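Local atomic coordinates of binary enterotoxin of Clostridium perfringens component a (PDB entry 5WTZ), a protein that binds NAD+ and, as an actin-specific ADP-ribosylating toxin component, probably transfers ADP-ribose from it to host actin. Residues Phe306-Asp309 with Asp314-Phe317; Glu321-Phe326 with Asn412-Asp417. All coordinates share one frame; numbering follows the deposited sequence.

Interaction 1: residues Phe306-Asp309 with Asp314-Phe317; sequences FGLD and DYDF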
ATOM      1  N   PHE A 306       6.398 -15.962  -9.422  1.00 25.59           N
ATOM      2  CA  PHE A 306       7.111 -15.060 -10.314  1.00 24.00           C
ATOM      3  C   PHE A 306       8.221 -15.799 -11.056  1.00 24.06           C
ATOM      4  O   PHE A 306       9.241 -15.213 -11.431  1.00 23.95           O
ATOM      5  CB  PHE A 306       7.648 -13.866  -9.531  1.00 20.75           C
ATOM      6  CG  PHE A 306       6.569 -12.939  -9.067  1.00 22.49           C
ATOM      7  CD1 PHE A 306       5.918 -13.163  -7.872  1.00 24.41           C
ATOM      8  CD2 PHE A 306       6.165 -11.866  -9.859  1.00 20.28           C
ATOM      9  CE1 PHE A 306       4.906 -12.311  -7.459  1.00 28.13           C
ATOM     10  CE2 PHE A 306       5.149 -11.019  -9.451  1.00 23.36           C
ATOM     11  CZ  PHE A 306       4.522 -11.238  -8.257  1.00 28.34           C
ATOM     12  N   GLY A 307       8.006 -17.090 -11.282  1.00 22.57           N
ATOM     13  CA  GLY A 307       8.921 -17.901 -12.070  1.00 22.80           C
ATOM     14  C   GLY A 307      10.286 -18.115 -11.442  1.00 22.18           C
ATOM     15  O   GLY A 307      11.249 -18.395 -12.149  1.00 26.60           O
ATOM     16  N   LEU A 308      10.368 -17.989 -10.122  1.00 20.38           N
ATOM     17  CA  LEU A 308      11.606 -18.244  -9.393  1.00 23.24           C
ATOM     18  C   LEU A 308      11.533 -19.518  -8.541  1.00 26.13           C
ATOM     19  O   LEU A 308      10.439 -20.006  -8.223  1.00 23.50           O
ATOM     20  CB  LEU A 308      11.955 -17.046  -8.502  1.00 24.32           C
ATOM     21  CG  LEU A 308      12.222 -15.720  -9.229  1.00 23.99           C
ATOM     22  CD1 LEU A 308      12.309 -14.576  -8.241  1.00 23.44           C
ATOM     23  CD2 LEU A 308      13.486 -15.800 -10.069  1.00 28.83           C
ATOM     24  N   ASP A 309      12.703 -20.061  -8.215  1.00 23.94           N
ATOM     25  CA  ASP A 309      12.853 -21.144  -7.239  1.00 33.82           C
ATOM     26  C   ASP A 309      13.433 -20.574  -5.955  1.00 36.76           C
ATOM     27  O   ASP A 309      14.000 -19.477  -5.954  1.00 34.13           O
ATOM     28  CB  ASP A 309      13.780 -22.243  -7.751  1.00 42.43           C
ATOM     29  CG  ASP A 309      13.326 -22.823  -9.058  1.00 46.55           C
ATOM     30  OD1 ASP A 309      12.161 -23.263  -9.134  1.00 47.13           O
ATOM     31  OD2 ASP A 309      14.130 -22.815 -10.016  1.00 44.52           O
ATOM     32  N   ASP A 314      18.419 -15.134  -8.714  1.00 28.61           N
ATOM     33  CA  ASP A 314      17.608 -13.933  -8.859  1.00 32.84           C
ATOM     34  C   ASP A 314      16.720 -13.692  -7.636  1.00 24.62           C
ATOM     35  O   ASP A 314      16.173 -12.611  -7.466  1.00 23.25           O
ATOM     36  CB  ASP A 314      16.735 -14.028 -10.118  1.00 31.65           C
ATOM     37  CG  ASP A 314      17.534 -13.894 -11.403  1.00 34.72           C
ATOM     38  OD1 ASP A 314      18.779 -13.813 -11.339  1.00 31.20           O
ATOM     39  OD2 ASP A 314      16.910 -13.882 -12.487  1.00 35.48           O
ATOM     40  N   TYR A 315      16.572 -14.705  -6.789  1.00 24.90           N
ATOM     41  CA  TYR A 315      15.683 -14.606  -5.632  1.00 25.13           C
ATOM     42  C   TYR A 315      16.437 -14.069  -4.396  1.00 25.53           C
ATOM     43  O   TYR A 315      15.856 -13.887  -3.328  1.00 25.48           O
ATOM     44  CB  TYR A 315      15.049 -15.982  -5.374  1.00 24.02           C
ATOM     45  CG  TYR A 315      13.934 -16.028  -4.348  1.00 18.08           C
ATOM     46  CD1 TYR A 315      12.826 -15.191  -4.438  1.00 23.91           C
ATOM     47  CD2 TYR A 315      13.979 -16.950  -3.303  1.00 23.29           C
ATOM     48  CE1 TYR A 315      11.800 -15.257  -3.499  1.00 24.47           C
ATOM     49  CE2 TYR A 315      12.963 -17.024  -2.369  1.00 27.91           C
ATOM     50  CZ  TYR A 315      11.882 -16.183  -2.467  1.00 26.61           C
ATOM     51  OH  TYR A 315      10.885 -16.274  -1.521  1.00 23.82           O
ATOM     52  N   ASP A 316      17.734 -13.802  -4.554  1.00 21.60           N
ATOM     53  CA  ASP A 316      18.535 -13.231  -3.475  1.00 27.43           C
ATOM     54  C   ASP A 316      18.401 -11.711  -3.457  1.00 29.94           C
ATOM     55  O   ASP A 316      19.212 -11.004  -4.055  1.00 30.12           O
ATOM     56  CB  ASP A 316      20.009 -13.626  -3.623  1.00 30.15           C
ATOM     57  CG  ASP A 316      20.849 -13.228  -2.415  1.00 31.44           C
ATOM     58  OD1 ASP A 316      20.339 -12.524  -1.516  1.00 32.81           O
ATOM     59  OD2 ASP A 316      22.026 -13.619  -2.362  1.00 38.13           O
ATOM     60  N   PHE A 317      17.394 -11.211  -2.749  1.00 27.58           N
ATOM     61  CA  PHE A 317      17.094  -9.779  -2.753  1.00 28.73           C
ATOM     62  C   PHE A 317      17.991  -8.995  -1.807  1.00 29.76           C
ATOM     63  O   PHE A 317      17.857  -7.776  -1.687  1.00 31.71           O
ATOM     64  CB  PHE A 317      15.628  -9.543  -2.404  1.00 26.81           C
ATOM     65  CG  PHE A 317      14.676 -10.165  -3.378  1.00 26.15           C
ATOM     66  CD1 PHE A 317      14.870 -10.016  -4.747  1.00 29.04           C
ATOM     67  CD2 PHE A 317      13.606 -10.924  -2.933  1.00 20.78           C
ATOM     68  CE1 PHE A 317      13.996 -10.601  -5.656  1.00 22.80           C
ATOM     69  CE2 PHE A 317      12.731 -11.503  -3.828  1.00 22.40           C
ATOM     70  CZ  PHE A 317      12.929 -11.351  -5.189  1.00 22.61           C
TER

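Interaction 2: residues Glu321-Phe326 with Asn412-Asp417; sequences ENVSKF and NKLIID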
ATOM      1  N   GLU A 321      21.207  -5.613  -7.220  1.00 29.33           N
ATOM      2  CA  GLU A 321      21.030  -5.959  -8.633  1.00 31.29           C
ATOM      3  C   GLU A 321      19.816  -6.847  -8.843  1.00 28.93           C
ATOM      4  O   GLU A 321      19.105  -6.701  -9.841  1.00 31.14           O
ATOM      5  CB  GLU A 321      22.273  -6.659  -9.202  1.00 32.99           C
ATOM      6  CG  GLU A 321      23.582  -6.332  -8.496  1.00 58.29           C
ATOM      7  CD  GLU A 321      23.847  -7.223  -7.298  1.00 69.31           C
ATOM      8  OE1 GLU A 321      23.695  -8.459  -7.437  1.00 77.41           O
ATOM      9  OE2 GLU A 321      24.205  -6.689  -6.225  1.00 67.11           O
ATOM     10  N   ASN A 322      19.570  -7.758  -7.904  1.00 26.51           N
ATOM     11  CA  ASN A 322      18.417  -8.657  -8.007  1.00 30.24           C
ATOM     12  C   ASN A 322      17.074  -7.974  -7.769  1.00 25.89           C
ATOM     13  O   ASN A 322      16.079  -8.322  -8.401  1.00 28.12           O
ATOM     14  CB  ASN A 322      18.581  -9.829  -7.048  1.00 25.92           C
ATOM     15  CG  ASN A 322      19.696 -10.750  -7.466  1.00 30.73           C
ATOM     16  OD1 ASN A 322      19.993 -10.869  -8.657  1.00 27.76           O
ATOM     17  ND2 ASN A 322      20.332 -11.403  -6.496  1.00 25.92           N
ATOM     18  N   VAL A 323      17.037  -7.005  -6.865  1.00 28.07           N
ATOM     19  CA  VAL A 323      15.836  -6.188  -6.715  1.00 28.57           C
ATOM     20  C   VAL A 323      15.571  -5.412  -8.010  1.00 30.15           C
ATOM     21  O   VAL A 323      14.436  -5.339  -8.474  1.00 24.62           O
ATOM     22  CB  VAL A 323      15.957  -5.205  -5.537  1.00 25.60           C
ATOM     23  CG1 VAL A 323      14.721  -4.301  -5.470  1.00 22.37           C
ATOM     24  CG2 VAL A 323      16.166  -5.960  -4.230  1.00 23.32           C
ATOM     25  N   SER A 324      16.629  -4.841  -8.590  1.00 30.91           N
ATOM     26  CA  SER A 324      16.521  -4.097  -9.850  1.00 26.85           C
ATOM     27  C   SER A 324      16.008  -4.965 -10.996  1.00 26.46           C
ATOM     28  O   SER A 324      15.142  -4.542 -11.771  1.00 23.31           O
ATOM     29  CB  SER A 324      17.872  -3.499 -10.233  1.00 32.63           C
ATOM     30  OG  SER A 324      18.302  -2.583  -9.246  1.00 44.01           O
ATOM     31  N   LYS A 325      16.548  -6.179 -11.099  1.00 26.92           N
ATOM     32  CA  LYS A 325      16.108  -7.141 -12.110  1.00 29.55           C
ATOM     33  C   LYS A 325      14.623  -7.434 -11.962  1.00 19.27           C
ATOM     34  O   LYS A 325      13.889  -7.486 -12.950  1.00 23.27           O
ATOM     35  CB  LYS A 325      16.898  -8.450 -12.010  1.00 31.10           C
ATOM     36  CG  LYS A 325      18.298  -8.396 -12.583  1.00 38.57           C
ATOM     37  CD  LYS A 325      19.006  -9.754 -12.496  1.00 45.99           C
ATOM     38  CE  LYS A 325      18.616 -10.678 -13.643  1.00 49.53           C
ATOM     39  NZ  LYS A 325      19.393 -11.956 -13.627  1.00 55.03           N
ATOM     40  N   PHE A 326      14.179  -7.611 -10.721  1.00 19.67           N
ATOM     41  CA  PHE A 326      12.802  -7.970 -10.444  1.00 22.60           C
ATOM     42  C   PHE A 326      11.875  -6.824 -10.826  1.00 26.07           C
ATOM     43  O   PHE A 326      10.796  -7.036 -11.395  1.00 23.62           O
ATOM     44  CB  PHE A 326      12.637  -8.330  -8.967  1.00 22.35           C
ATOM     45  CG  PHE A 326      11.346  -9.005  -8.644  1.00 21.43           C
ATOM     46  CD1 PHE A 326      11.227 -10.385  -8.743  1.00 21.41           C
ATOM     47  CD2 PHE A 326      10.247  -8.269  -8.226  1.00 21.15           C
ATOM     48  CE1 PHE A 326      10.034 -11.020  -8.446  1.00 16.64           C
ATOM     49  CE2 PHE A 326       9.043  -8.900  -7.926  1.00 19.65           C
ATOM     50  CZ  PHE A 326       8.938 -10.277  -8.025  1.00 15.38           C
ATOM     51  N   ASN A 412      16.114  -9.051   2.860  1.00 25.34           N
ATOM     52  CA  ASN A 412      15.263  -8.131   2.132  1.00 27.42           C
ATOM     53  C   ASN A 412      14.043  -8.850   1.564  1.00 27.32           C
ATOM     54  O   ASN A 412      14.139  -9.962   1.028  1.00 24.86           O
ATOM     55  CB  ASN A 412      16.027  -7.450   1.003  1.00 28.99           C
ATOM     56  CG  ASN A 412      16.918  -6.350   1.499  1.00 38.66           C
ATOM     57  OD1 ASN A 412      16.584  -5.657   2.459  1.00 39.45           O
ATOM     58  ND2 ASN A 412      18.056  -6.166   0.844  1.00 49.38           N
ATOM     59  N   LYS A 413      12.895  -8.201   1.690  1.00 22.80           N
ATOM     60  CA  LYS A 413      11.653  -8.702   1.132  1.00 19.80           C
ATOM     61  C   LYS A 413      11.040  -7.652   0.211  1.00 24.42           C
ATOM     62  O   LYS A 413      11.380  -6.462   0.307  1.00 25.26           O
ATOM     63  CB  LYS A 413      10.694  -9.092   2.255  1.00 17.66           C
ATOM     64  CG  LYS A 413      11.255 -10.217   3.142  1.00 18.14           C
ATOM     65  CD  LYS A 413      10.239 -10.684   4.175  1.00 20.74           C
ATOM     66  CE  LYS A 413      10.628 -12.049   4.743  1.00 22.02           C
ATOM     67  NZ  LYS A 413       9.781 -12.438   5.937  1.00 19.89           N
ATOM     68  N   LEU A 414      10.155  -8.078  -0.684  1.00 17.02           N
ATOM     69  CA  LEU A 414       9.516  -7.152  -1.622  1.00 15.05           C
ATOM     70  C   LEU A 414       8.022  -7.023  -1.383  1.00 13.17           C
ATOM     71  O   LEU A 414       7.271  -7.995  -1.465  1.00 18.28           O
ATOM     72  CB  LEU A 414       9.763  -7.586  -3.068  1.00 20.78           C
ATOM     73  CG  LEU A 414      11.237  -7.702  -3.467  1.00 22.24           C
ATOM     74  CD1 LEU A 414      11.378  -8.183  -4.897  1.00 20.21           C
ATOM     75  CD2 LEU A 414      11.974  -6.367  -3.273  1.00 19.87           C
ATOM     76  N   ILE A 415       7.608  -5.802  -1.091  1.00 16.95           N
ATOM     77  CA  ILE A 415       6.202  -5.467  -1.010  1.00 14.28           C
ATOM     78  C   ILE A 415       5.714  -5.182  -2.428  1.00 20.35           C
ATOM     79  O   ILE A 415       6.170  -4.232  -3.068  1.00 20.39           O
ATOM     80  CB  ILE A 415       5.990  -4.255  -0.080  1.00 14.47           C
ATOM     81  CG1 ILE A 415       6.616  -4.540   1.286  1.00 15.96           C
ATOM     82  CG2 ILE A 415       4.493  -3.933   0.056  1.00 17.75           C
ATOM     83  CD1 ILE A 415       6.837  -3.323   2.143  1.00 19.57           C
ATOM     84  N   ILE A 416       4.814  -6.018  -2.923  1.00 15.00           N
ATOM     85  CA  ILE A 416       4.391  -5.933  -4.322  1.00 16.17           C
ATOM     86  C   ILE A 416       2.974  -5.385  -4.369  1.00 18.62           C
ATOM     87  O   ILE A 416       1.997  -6.119  -4.199  1.00 17.22           O
ATOM     88  CB  ILE A 416       4.486  -7.306  -5.020  1.00 18.58           C
ATOM     89  CG1 ILE A 416       5.912  -7.863  -4.868  1.00 21.45           C
ATOM     90  CG2 ILE A 416       4.101  -7.195  -6.490  1.00 14.58           C
ATOM     91  CD1 ILE A 416       6.125  -9.195  -5.508  1.00 23.63           C
ATOM     92  N   ASP A 417       2.874  -4.073  -4.555  1.00 15.59           N
ATOM     93  CA  ASP A 417       1.570  -3.430  -4.705  1.00 11.92           C
ATOM     94  C   ASP A 417       0.984  -3.788  -6.052  1.00 13.85           C
ATOM     95  O   ASP A 417       1.623  -3.587  -7.083  1.00 14.21           O
ATOM     96  CB  ASP A 417       1.697  -1.916  -4.567  1.00 18.33           C
ATOM     97  CG  ASP A 417       1.773  -1.480  -3.123  1.00 21.12           C
ATOM     98  OD1 ASP A 417       0.723  -1.463  -2.450  1.00 15.33           O
ATOM     99  OD2 ASP A 417       2.883  -1.170  -2.664  1.00 20.59           O
TER

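Interaction 1: residues Phe306-Asp309 with Asp314-Phe317
The two methyls of Leu308 carry this contact, CD2 going to Asp314 and CD1 to the rings of Tyr315 and Phe317. Leu308 CD2 rests 3.7 Å from Asp314 CB, the two side chains crossing at about a right angle, while Leu308 CD1 lies 3.9 Å from Tyr315 CD1 and comes obliquely to Phe317 CZ, a looser 4.5 Å. Leucine suits the place because its CG, beside the backbone N (chi1 -62°), splits into a fork that fills both directions at once. Obliquely to the tyrosine ring, and from the same side of its plane as the leucine methyl, the backbone O of Asp309 lies 3.7 Å from Tyr315 CD2, a van der Waals contact. Tyr315 turns its ring towards Leu308 and Asp309 with CG anti to its own N (chi1 -171°).

The next shell surrounds these pieces. Asp314 turns its carboxylate to a salt bridge with Lys325 on helix 320-330, leaving its CB to the leucine. Tyr315 receives Lys357 twice, as a cation-pi partner of the ring and as a hydrogen bond to its carbonyl O; Pro303 touches both Leu308 and Tyr315. Asn304 and Ser312 bond the backbones of Leu308 and Asp309.

Van der Waals packing thus holds two parts of one loop together, with no polar bond between them and the polar bonds lying around the contact. Tyr315 is near the NAD-binding residues Gly302 and Arg356, which places this folded-back loop beside the NAD site.

Interaction 2: residues Glu321-Phe326 with Asn412-Asp417
The Phe326 ring is the flat group of this contact, and a methyl of the strand sits over one of its faces. Leu414 CD1 stands 3.9 Å from the centroid of the Phe326 ring and 27° off the normal, a CH-pi contact. It is displaced towards one side of the ring, where Leu414 CD1 approaches Phe326 CD2 to 3.5 Å. Ile416 meets the same ring obliquely: Ile416 CD1 lies 3.8 Å from Phe326 CE2. Around the ring, Phe306 and Trp330 add inclined aromatic neighbours, and Leu358 and Ile398 bring in the adjoining strands.

Phe326 reaches across because CG is anti to its backbone N (chi1 -167°), swinging the ring from the helix towards the sheet. Leu414 and the phenylalanine run past each other in opposite directions, which lets the leucine's forked end serve two helix residues: CD1 goes to the ring, and Leu414 CD2 to Val323 CG1, at 4.1 Å. Val323, one turn before Phe326, is short and branched at CB, as befits the place where the backbones come nearest, with CA atoms 8.2 Å apart at Val323 and Leu414. Leu414 and Ile416, two residues apart on the strand, present their side chains to the same helix.

Helix 321-326 and strand 412-417 run nearly parallel, at 19°, with axes 10.7 Å apart, a spacing filled by these four buried residues. The interface is purely apolar: dispersion and the CH-pi contact bind the helix to the sheet of the ADP-ribosyltransferase fold, while backbone bonds such as those of Leu414 and Ile416 with Ile359 and of Ile415 with Thr399 tie the strand into that sheet.

In the fold
Interaction 2 belongs to the core, where all four touching residues are buried between helix 320-330 and strand 411-420; interaction 1 is partly buried and joins two parts of the loop leading into that helix. The two meet where the loop ends. Phe317 CZ packs 3.5 Å from Leu414 CD1, so the methyl over Phe326 also touches interaction 1, and Asp316 O and Phe317 O accept probable hydrogen bonds from Asn322 ND2 and Asn412 ND2 in turn. Neither contact has a polar bond across it, but in interaction 1 a carbonyl O and an aspartate CB take part, with Lys357 and the Asp314-Lys325 salt bridge at its borders, whereas interaction 2 is enclosed by further aromatic and aliphatic side chains.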